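Local coordinates for aminopeptidase N family protein (Idiomarina loihiensis L2TR, PDB 4FGM) that probably acts as a zinc-dependent aminopeptidase of the M61 family, here holding a zinc ion and a maleic acid molecule in its active site, at residues A[35-40]-A[235-240]; A[459-464]-A[579-584]; A[544-549]-A[559-564]. All blocks are in the same frame, centred on the assembly; numbering follows the deposited sequence.

Interaction 1: A[35-40]-A[235-240]. With MAE (maleic acid), chain B.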
loop_
_atom_site.group_PDB
_atom_site.type_symbol
_atom_site.label_atom_id
_atom_site.label_comp_id
_atom_site.label_asym_id
_atom_site.label_seq_id
_atom_site.Cartn_x
_atom_site.Cartn_y
_atom_site.Cartn_z
ATOM N N ASN A 35 -2.404 1.634 -18.819
ATOM C CA ASN A 35 -3.483 2.431 -18.262
ATOM C C ASN A 35 -3.527 2.308 -16.742
ATOM O O ASN A 35 -4.321 2.976 -16.082
ATOM C CB ASN A 35 -4.822 2.046 -18.888
ATOM C CG ASN A 35 -4.966 2.581 -20.289
ATOM O OD1 ASN A 35 -4.568 3.710 -20.565
ATOM N ND2 ASN A 35 -5.541 1.783 -21.183
ATOM N N TRP A 36 -2.663 1.449 -16.202
ATOM C CA TRP A 36 -2.537 1.267 -14.762
ATOM C C TRP A 36 -1.170 0.674 -14.458
ATOM O O TRP A 36 -0.551 0.067 -15.324
ATOM C CB TRP A 36 -3.645 0.371 -14.197
ATOM C CG TRP A 36 -3.658 -1.049 -14.678
ATOM C CD1 TRP A 36 -4.150 -1.506 -15.871
ATOM C CD2 TRP A 36 -3.226 -2.208 -13.953
ATOM N NE1 TRP A 36 -4.060 -2.876 -15.926
ATOM C CE2 TRP A 36 -3.502 -3.335 -14.761
ATOM C CE3 TRP A 36 -2.649 -2.408 -12.694
ATOM C CZ2 TRP A 36 -3.211 -4.644 -14.355
ATOM C CZ3 TRP A 36 -2.357 -3.717 -12.289
ATOM C CH2 TRP A 36 -2.645 -4.815 -13.118
ATOM N N ILE A 37 -0.688 0.856 -13.232
ATOM C CA ILE A 37 0.622 0.338 -12.858
ATOM C C ILE A 37 0.520 -0.835 -11.895
ATOM O O ILE A 37 -0.232 -0.785 -10.921
ATOM C CB ILE A 37 1.502 1.441 -12.208
ATOM C CG1 ILE A 37 2.840 0.839 -11.771
ATOM C CG2 ILE A 37 0.771 2.068 -11.025
ATOM C CD1 ILE A 37 3.846 1.838 -11.248
ATOM N N PRO A 38 1.279 -1.914 -12.164
ATOM C CA PRO A 38 1.264 -3.106 -11.306
ATOM C C PRO A 38 1.378 -2.744 -9.832
ATOM O O PRO A 38 2.167 -1.887 -9.458
ATOM C CB PRO A 38 2.469 -3.911 -11.809
ATOM C CG PRO A 38 2.442 -3.629 -13.296
ATOM C CD PRO A 38 2.144 -2.120 -13.345
ATOM N N GLY A 39 0.570 -3.395 -9.002
ATOM C CA GLY A 39 0.613 -3.136 -7.577
ATOM C C GLY A 39 -0.410 -2.126 -7.097
ATOM O O GLY A 39 -0.641 -2.022 -5.912
ATOM N N SER A 40 -1.018 -1.383 -8.013
ATOM C CA SER A 40 -2.021 -0.385 -7.659
ATOM C C SER A 40 -3.178 -0.620 -8.621
ATOM O O SER A 40 -3.185 -0.127 -9.755
ATOM C CB SER A 40 -1.448 1.020 -7.834
ATOM O OG SER A 40 -2.309 1.989 -7.275
ATOM N N GLY A 235 2.390 5.953 1.888
ATOM C CA GLY A 235 2.220 5.167 0.686
ATOM C C GLY A 235 3.499 4.501 0.234
ATOM O O GLY A 235 4.606 4.983 0.512
ATOM N N GLY A 236 3.335 3.381 -0.463
ATOM C CA GLY A 236 4.469 2.640 -0.975
ATOM C C GLY A 236 4.040 1.717 -2.096
ATOM O O GLY A 236 2.883 1.309 -2.165
ATOM N N LEU A 237 4.970 1.412 -2.992
ATOM C CA LEU A 237 4.695 0.514 -4.107
ATOM C C LEU A 237 5.879 -0.433 -4.243
ATOM O O LEU A 237 7.020 -0.006 -4.383
ATOM C CB LEU A 237 4.485 1.298 -5.410
ATOM C CG LEU A 237 4.061 0.443 -6.613
ATOM C CD1 LEU A 237 2.854 -0.413 -6.236
ATOM C CD2 LEU A 237 3.739 1.333 -7.797
ATOM N N GLU A 238 5.594 -1.724 -4.177
ATOM C CA GLU A 238 6.621 -2.748 -4.266
ATOM C C GLU A 238 7.156 -2.940 -5.676
ATOM O O GLU A 238 6.466 -2.675 -6.659
ATOM C CB GLU A 238 6.067 -4.085 -3.777
ATOM C CG GLU A 238 5.012 -4.678 -4.692
ATOM C CD GLU A 238 3.638 -4.078 -4.482
ATOM O OE1 GLU A 238 3.540 -2.989 -3.876
ATOM O OE2 GLU A 238 2.653 -4.694 -4.933
ATOM N N HIS A 239 8.394 -3.418 -5.752
ATOM C CA HIS A 239 9.054 -3.702 -7.022
ATOM C C HIS A 239 10.041 -4.848 -6.791
ATOM O O HIS A 239 10.400 -5.143 -5.642
ATOM C CB HIS A 239 9.742 -2.441 -7.551
ATOM C CG HIS A 239 8.777 -1.359 -7.920
ATOM N ND1 HIS A 239 7.912 -1.468 -8.988
ATOM C CD2 HIS A 239 8.480 -0.184 -7.314
ATOM C CE1 HIS A 239 7.121 -0.409 -9.024
ATOM N NE2 HIS A 239 7.445 0.385 -8.019
ATOM N N ARG A 240 10.461 -5.504 -7.874
ATOM C CA ARG A 240 11.356 -6.652 -7.764
ATOM C C ARG A 240 12.641 -6.452 -6.975
ATOM O O ARG A 240 13.063 -7.360 -6.272
ATOM C CB ARG A 240 11.666 -7.225 -9.150
ATOM C CG ARG A 240 12.407 -6.313 -10.104
ATOM C CD ARG A 240 12.333 -6.891 -11.503
ATOM N NE ARG A 240 10.992 -6.751 -12.066
ATOM C CZ ARG A 240 10.607 -7.278 -13.224
ATOM N NH1 ARG A 240 11.463 -7.988 -13.937
ATOM N NH2 ARG A 240 9.378 -7.078 -13.683
HETATM C C1 MAE B . 0.313 -2.055 -1.361
HETATM O O1 MAE B . -0.658 -2.818 -1.698
HETATM O O2 MAE B . 1.462 -2.551 -1.311
HETATM C C2 MAE B . 0.012 -0.629 -1.105
HETATM C C3 MAE B . -0.307 0.368 -1.928
HETATM C C4 MAE B . -0.454 0.288 -3.377
HETATM O O3 MAE B . -0.264 -0.722 -4.080
HETATM O O4 MAE B . -0.848 1.346 -3.910
HETATM O O HOH W 1 4.946 -3.656 -8.821
HETATM O O HOH W 2 0.594 -3.302 -3.954
#
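Two waters, not direct hydrogen bonds, link Pro38 and Gly39 to Glu238. Water 2 lies 2.6 Å from Gly39 O and 2.7 Å from Glu238 OE2, placed to donate to both. Water 1 lies 2.8 Å from Glu238 O and makes a weak bond to Pro38 O. Each water has too few protons for all the acceptors around it, and its bonds cannot all form at the same time.

The apolar part rests on Leu237. Its CG is anti to the backbone N (chi1 -175°), on the side of the type II turn from Ile37 to Ser40. CD2 meets Ile37 CD1 tip to tip at 3.5 Å. CD1 lies 3.8 Å from Gly39 CA and also touches Pro38 O. An alanine in place of Leu237 would probably leave Ile37 CD1 without its mate and open a gap beside the turn. Gly39 has phi 95°, where a CB would press on Pro38 O and clash with Leu237 CD1. The Glu238 chain bends at chi2 (-81°). OE2 lies 3.7 Å from Gly39 CA. OE1 lies 3.3 Å from maleic acid O2. Gly236 O approaches maleic acid C3. Ser40 OG is hydrogen-bonded to Arg44 NH1.

Zinc is bound nearby by His273, His277 and Glu307, and the Glu238 side chain is about 5 Å from the metal. The arrangement is that of a zinc peptidase cleft: an N-terminal-domain loop faces the edge strand 235-238, whose Gly-Gly-Leu-Glu run probably corresponds to the GxMEN motif of the related M1 aminopeptidases.

Interaction 2: A[459-464]-A[579-584]; sequences FGVMVQ and DKLKGW
Phe459 and Lys580 meet through their backbones, but no hydrogen bond crosses this contact. The backbones approach through CA-H...O contacts. Phe459 CA approaches Lys580 O at 3.2 Å, and Leu581 CA approaches Phe459 O at 3.5 Å. Leu581 O lies at the edge of the Phe459 ring, near its plane, 3.4 Å from CD2.

Backbone shape sets the next group. Gly460 is the C-prime residue of a Schellman motif that ends the helix before it. A CB there would sit tight against Lys580 CB, which already lies 3.5 Å from Gly460 N. Lys580 NZ adds a weak hydrogen bond to Gln457 O of that helix.

The apolar contacts involve Phe459, Val461, Leu581 and Trp584. Trp584 closes a type I' turn that begins at Leu581. Val461 CG2 meets the indole edge in plane, 3.9 Å from CZ3, and the two side chains cross at about a right angle. The Phe459 ring is oblique to the five-membered indole ring, with planes at 70° and centroids 6.0 Å apart. Phe459 CD2 also touches Trp584 CB.

Helix 378-394 supplies Leu389 and Leu393 to Phe459, and Leu385 to Trp584. Trp584 NE1 is hydrogen-bonded to Tyr312 OH. Leu456 of helix 453-457 touches both Val461 and Trp584. The contact thus sits beside these two helices, at the start of strand 461-466, which pairs antiparallel with strand 570-575.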
loop_
_atom_site.group_PDB
_atom_site.type_symbol
_atom_site.label_atom_id
_atom_site.label_comp_id
_atom_site.label_asym_id
_atom_site.label_seq_id
_atom_site.Cartn_x
_atom_site.Cartn_y
_atom_site.Cartn_z
ATOM N N PHE A 459 -3.409 -19.428 23.167
ATOM C CA PHE A 459 -2.036 -18.948 23.224
ATOM C C PHE A 459 -1.844 -17.976 24.369
ATOM O O PHE A 459 -0.838 -17.280 24.443
ATOM C CB PHE A 459 -1.626 -18.289 21.907
ATOM C CG PHE A 459 -1.366 -19.268 20.799
ATOM C CD1 PHE A 459 -2.417 -19.893 20.140
ATOM C CD2 PHE A 459 -0.064 -19.555 20.406
ATOM C CE1 PHE A 459 -2.175 -20.800 19.106
ATOM C CE2 PHE A 459 0.189 -20.461 19.374
ATOM C CZ PHE A 459 -0.868 -21.079 18.720
ATOM N N GLY A 460 -2.823 -17.931 25.264
ATOM C CA GLY A 460 -2.729 -17.060 26.422
ATOM C C GLY A 460 -3.053 -15.600 26.183
ATOM O O GLY A 460 -2.666 -14.742 26.978
ATOM N N VAL A 461 -3.763 -15.313 25.096
ATOM C CA VAL A 461 -4.138 -13.936 24.785
ATOM C C VAL A 461 -5.610 -13.676 25.093
ATOM O O VAL A 461 -6.498 -14.339 24.555
ATOM C CB VAL A 461 -3.900 -13.600 23.304
ATOM C CG1 VAL A 461 -4.174 -12.113 23.068
ATOM C CG2 VAL A 461 -2.481 -13.960 22.906
HETATM N N MSE A 462 -5.858 -12.696 25.953
HETATM C CA MSE A 462 -7.215 -12.328 26.342
HETATM C C MSE A 462 -7.775 -11.219 25.446
HETATM O O MSE A 462 -7.060 -10.286 25.081
HETATM C CB MSE A 462 -7.207 -11.880 27.805
HETATM C CG MSE A 462 -8.451 -11.139 28.269
HETATM SE SE MSE A 462 -8.332 -10.649 30.139
HETATM C CE MSE A 462 -6.966 -9.286 30.043
ATOM N N VAL A 463 -9.052 -11.333 25.086
ATOM C CA VAL A 463 -9.703 -10.331 24.247
ATOM C C VAL A 463 -10.896 -9.690 24.953
ATOM O O VAL A 463 -11.849 -10.373 25.329
ATOM C CB VAL A 463 -10.234 -10.931 22.927
ATOM C CG1 VAL A 463 -10.910 -9.839 22.103
ATOM C CG2 VAL A 463 -9.103 -11.564 22.140
ATOM N N GLN A 464 -10.847 -8.376 25.130
ATOM C CA GLN A 464 -11.955 -7.675 25.754
ATOM C C GLN A 464 -12.373 -6.500 24.882
ATOM O O GLN A 464 -11.532 -5.728 24.429
ATOM C CB GLN A 464 -11.575 -7.214 27.166
ATOM C CG GLN A 464 -10.315 -6.384 27.275
ATOM C CD GLN A 464 -9.664 -6.526 28.644
ATOM O OE1 GLN A 464 -10.350 -6.649 29.661
ATOM N NE2 GLN A 464 -8.334 -6.499 28.675
ATOM N N ASP A 579 3.092 -18.425 29.344
ATOM C CA ASP A 579 3.560 -19.765 29.024
ATOM C C ASP A 579 2.756 -20.481 27.942
ATOM O O ASP A 579 3.128 -21.569 27.509
ATOM C CB ASP A 579 3.615 -20.606 30.300
ATOM C CG ASP A 579 4.475 -19.964 31.377
ATOM O OD1 ASP A 579 5.243 -19.032 31.045
ATOM O OD2 ASP A 579 4.393 -20.393 32.549
ATOM N N LYS A 580 1.665 -19.873 27.494
ATOM C CA LYS A 580 0.857 -20.488 26.445
ATOM C C LYS A 580 1.201 -19.906 25.071
ATOM O O LYS A 580 0.711 -20.386 24.046
ATOM C CB LYS A 580 -0.638 -20.306 26.738
ATOM C CG LYS A 580 -1.087 -20.924 28.061
ATOM C CD LYS A 580 -2.600 -20.911 28.229
ATOM C CE LYS A 580 -3.273 -21.869 27.261
ATOM N NZ LYS A 580 -4.751 -21.913 27.453
ATOM N N LEU A 581 2.056 -18.883 25.058
ATOM C CA LEU A 581 2.482 -18.233 23.818
ATOM C C LEU A 581 3.186 -19.205 22.876
ATOM O O LEU A 581 3.031 -19.126 21.659
ATOM C CB LEU A 581 3.423 -17.062 24.119
ATOM C CG LEU A 581 2.919 -15.617 24.011
ATOM C CD1 LEU A 581 1.533 -15.582 23.392
ATOM C CD2 LEU A 581 2.913 -14.977 25.384
ATOM N N LYS A 582 3.962 -20.118 23.448
ATOM C CA LYS A 582 4.689 -21.113 22.669
ATOM C C LYS A 582 5.538 -20.517 21.550
ATOM O O LYS A 582 5.601 -21.069 20.449
ATOM C CB LYS A 582 3.720 -22.133 22.067
ATOM C CG LYS A 582 3.736 -23.499 22.734
ATOM C CD LYS A 582 2.660 -23.629 23.799
ATOM C CE LYS A 582 2.423 -25.097 24.173
ATOM N NZ LYS A 582 3.622 -25.763 24.767
ATOM N N GLY A 583 6.186 -19.390 21.825
ATOM C CA GLY A 583 7.033 -18.778 20.814
ATOM C C GLY A 583 6.356 -17.939 19.741
ATOM O O GLY A 583 7.042 -17.346 18.908
ATOM N N TRP A 584 5.028 -17.886 19.726
ATOM C CA TRP A 584 4.360 -17.065 18.727
ATOM C C TRP A 584 4.717 -15.619 19.033
ATOM O O TRP A 584 4.918 -14.811 18.128
ATOM C CB TRP A 584 2.851 -17.243 18.782
ATOM C CG TRP A 584 2.134 -16.269 17.910
ATOM C CD1 TRP A 584 2.362 -16.033 16.586
ATOM C CD2 TRP A 584 1.062 -15.398 18.295
ATOM N NE1 TRP A 584 1.499 -15.066 16.119
ATOM C CE2 TRP A 584 0.693 -14.657 17.147
ATOM C CE3 TRP A 584 0.383 -15.165 19.497
ATOM C CZ2 TRP A 584 -0.332 -13.707 17.167
ATOM C CZ3 TRP A 584 -0.635 -14.220 19.517
ATOM C CH2 TRP A 584 -0.980 -13.501 18.358
#

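Interaction 3: A[544-549]-A[559-564]; sequences DTVTIH and LELTWQ
Val546 and Leu561 form a hydrogen-bonded pair in an antiparallel beta hairpin, strands 545-552 and 555-562. The hairpin belongs to an antiparallel sheet consistent with a PDZ-like domain. Backbone bonds also join Ile548 and Leu559 in both directions.

One face carries Thr545, Thr547, Glu560 and Thr562. Thr545 and Thr562 are a non-hydrogen-bonded pair, yet their OG1 atoms share a hydrogen bond of 2.9 Å. Thr545 OG1 is anti to its carbonyl carbon (chi1 -59°) and CG2 anti to the backbone N, which turns the hydroxyl to Thr562 and the methyl to Glu560. That methyl lies 3.4 Å from Glu560 CG, and the two side chains cross obliquely.

The other face carries Val546, Ile548, Leu559 and Leu561. Ile548 CG1 lies 3.8 Å from Leu561 CB, diagonally across the pairs, and strand 519-523 covers Ile548. Leu561 CD2 sits over the centre of the Trp563 ring, 3.6 Å above its plane. Val546 CG2 approaches the same indole at NE1, 3.9 Å away. Tyr540 stacks on Trp563, and Phe487 meets it edge-to-face.

Beyond the last strand pair, Trp563 N still bonds to Asp544 O at 3.0 Å, with an N-H...O angle of 153°.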
loop_
_atom_site.group_PDB
_atom_site.type_symbol
_atom_site.label_atom_id
_atom_site.label_comp_id
_atom_site.label_asym_id
_atom_site.label_seq_id
_atom_site.Cartn_x
_atom_site.Cartn_y
_atom_site.Cartn_z
ATOM N N ASP A 544 -30.857 9.226 26.030
ATOM C CA ASP A 544 -31.021 10.669 26.091
ATOM C C ASP A 544 -31.199 11.233 24.688
ATOM O O ASP A 544 -30.634 10.725 23.719
ATOM C CB ASP A 544 -29.812 11.336 26.753
ATOM C CG ASP A 544 -29.754 11.093 28.247
ATOM O OD1 ASP A 544 -30.811 10.796 28.839
ATOM O OD2 ASP A 544 -28.658 11.217 28.833
ATOM N N THR A 545 -31.997 12.285 24.578
ATOM C CA THR A 545 -32.223 12.914 23.290
ATOM C C THR A 545 -31.777 14.371 23.303
ATOM O O THR A 545 -32.040 15.102 24.251
ATOM C CB THR A 545 -33.703 12.853 22.893
ATOM O OG1 THR A 545 -34.116 11.484 22.831
ATOM C CG2 THR A 545 -33.916 13.511 21.521
ATOM N N VAL A 546 -31.081 14.771 22.246
ATOM C CA VAL A 546 -30.607 16.138 22.107
ATOM C C VAL A 546 -30.866 16.598 20.684
ATOM O O VAL A 546 -31.091 15.788 19.778
ATOM C CB VAL A 546 -29.100 16.260 22.374
ATOM C CG1 VAL A 546 -28.782 15.834 23.799
ATOM C CG2 VAL A 546 -28.326 15.423 21.365
ATOM N N THR A 547 -30.841 17.908 20.497
ATOM C CA THR A 547 -31.049 18.482 19.186
ATOM C C THR A 547 -29.677 18.721 18.571
ATOM O O THR A 547 -28.744 19.128 19.261
ATOM C CB THR A 547 -31.831 19.802 19.297
ATOM O OG1 THR A 547 -33.144 19.520 19.791
ATOM C CG2 THR A 547 -31.944 20.486 17.936
ATOM N N ILE A 548 -29.548 18.436 17.282
ATOM C CA ILE A 548 -28.281 18.638 16.596
ATOM C C ILE A 548 -28.502 19.673 15.510
ATOM O O ILE A 548 -29.499 19.608 14.790
ATOM C CB ILE A 548 -27.783 17.358 15.887
ATOM C CG1 ILE A 548 -27.596 16.214 16.889
ATOM C CG2 ILE A 548 -26.491 17.673 15.115
ATOM C CD1 ILE A 548 -26.524 16.445 17.909
ATOM N N HIS A 549 -27.592 20.632 15.399
ATOM C CA HIS A 549 -27.696 21.630 14.349
ATOM C C HIS A 549 -26.507 21.371 13.442
ATOM O O HIS A 549 -25.358 21.375 13.899
ATOM C CB HIS A 549 -27.624 23.052 14.905
ATOM C CG HIS A 549 -28.864 23.485 15.619
ATOM N ND1 HIS A 549 -29.024 23.355 16.982
ATOM C CD2 HIS A 549 -30.009 24.048 15.161
ATOM C CE1 HIS A 549 -30.209 23.819 17.332
ATOM N NE2 HIS A 549 -30.827 24.245 16.245
ATOM N N LEU A 559 -31.843 18.795 13.673
ATOM C CA LEU A 559 -32.160 17.385 13.840
ATOM C C LEU A 559 -32.295 16.939 15.292
ATOM O O LEU A 559 -31.772 17.569 16.213
ATOM C CB LEU A 559 -31.067 16.544 13.170
ATOM C CG LEU A 559 -30.715 16.897 11.720
ATOM C CD1 LEU A 559 -29.486 16.127 11.263
ATOM C CD2 LEU A 559 -31.897 16.574 10.830
ATOM N N GLU A 560 -33.009 15.837 15.482
ATOM C CA GLU A 560 -33.183 15.258 16.803
ATOM C C GLU A 560 -32.385 13.954 16.823
ATOM O O GLU A 560 -32.507 13.123 15.921
ATOM C CB GLU A 560 -34.663 14.977 17.099
ATOM C CG GLU A 560 -34.867 14.034 18.286
ATOM C CD GLU A 560 -36.323 13.904 18.725
ATOM O OE1 GLU A 560 -36.876 14.888 19.262
ATOM O OE2 GLU A 560 -36.910 12.815 18.535
ATOM N N LEU A 561 -31.554 13.784 17.841
ATOM C CA LEU A 561 -30.755 12.574 17.949
ATOM C C LEU A 561 -30.893 11.895 19.314
ATOM O O LEU A 561 -30.862 12.545 20.367
ATOM C CB LEU A 561 -29.281 12.901 17.658
ATOM C CG LEU A 561 -28.242 11.782 17.756
ATOM C CD1 LEU A 561 -27.019 12.170 16.947
ATOM C CD2 LEU A 561 -27.865 11.524 19.219
ATOM N N THR A 562 -31.065 10.580 19.291
ATOM C CA THR A 562 -31.180 9.823 20.528
ATOM C C THR A 562 -29.981 8.898 20.602
ATOM O O THR A 562 -29.798 8.042 19.740
ATOM C CB THR A 562 -32.475 8.994 20.575
ATOM O OG1 THR A 562 -33.604 9.867 20.435
ATOM C CG2 THR A 562 -32.578 8.261 21.914
ATOM N N TRP A 563 -29.162 9.085 21.631
ATOM C CA TRP A 563 -27.956 8.285 21.807
ATOM C C TRP A 563 -28.273 6.822 22.016
ATOM O O TRP A 563 -28.989 6.466 22.950
ATOM C CB TRP A 563 -27.146 8.794 22.999
ATOM C CG TRP A 563 -26.752 10.223 22.878
ATOM C CD1 TRP A 563 -27.293 11.283 23.545
ATOM C CD2 TRP A 563 -25.732 10.759 22.023
ATOM N NE1 TRP A 563 -26.668 12.449 23.165
ATOM C CE2 TRP A 563 -25.707 12.155 22.233
ATOM C CE3 TRP A 563 -24.835 10.194 21.105
ATOM C CZ2 TRP A 563 -24.823 12.998 21.549
ATOM C CZ3 TRP A 563 -23.958 11.030 20.426
ATOM C CH2 TRP A 563 -23.957 12.418 20.654
ATOM N N GLN A 564 -27.735 5.975 21.145
ATOM C CA GLN A 564 -27.954 4.539 21.251
ATOM C C GLN A 564 -26.922 3.942 22.188
ATOM O O GLN A 564 -26.032 4.636 22.679
ATOM C CB GLN A 564 -27.795 3.851 19.890
ATOM C CG GLN A 564 -28.883 4.100 18.877
ATOM C CD GLN A 564 -28.607 3.370 17.565
ATOM O OE1 GLN A 564 -27.544 2.766 17.384
ATOM N NE2 GLN A 564 -29.558 3.430 16.644
#

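From the N terminus, interaction 1 closes first. It brings a loop of the N-terminal domain to strand 235-238 of the catalytic sheet, the closest ends 195 residues apart. Interactions 2 and 3 both come later in the chain. Interaction 2 joins the start of strand 461-466 to the C-terminal tail, beside helix 378-394, and its closest ends are 115 residues apart. Interaction 3 is nested inside that loop and closes a short hairpin, its closest ends 10 residues apart. In sequence, the PDZ-like sheet is therefore inserted between the two segments of interaction 2. None of the contacts touch. The centres of interactions 2 and 3 are about 42 Å apart.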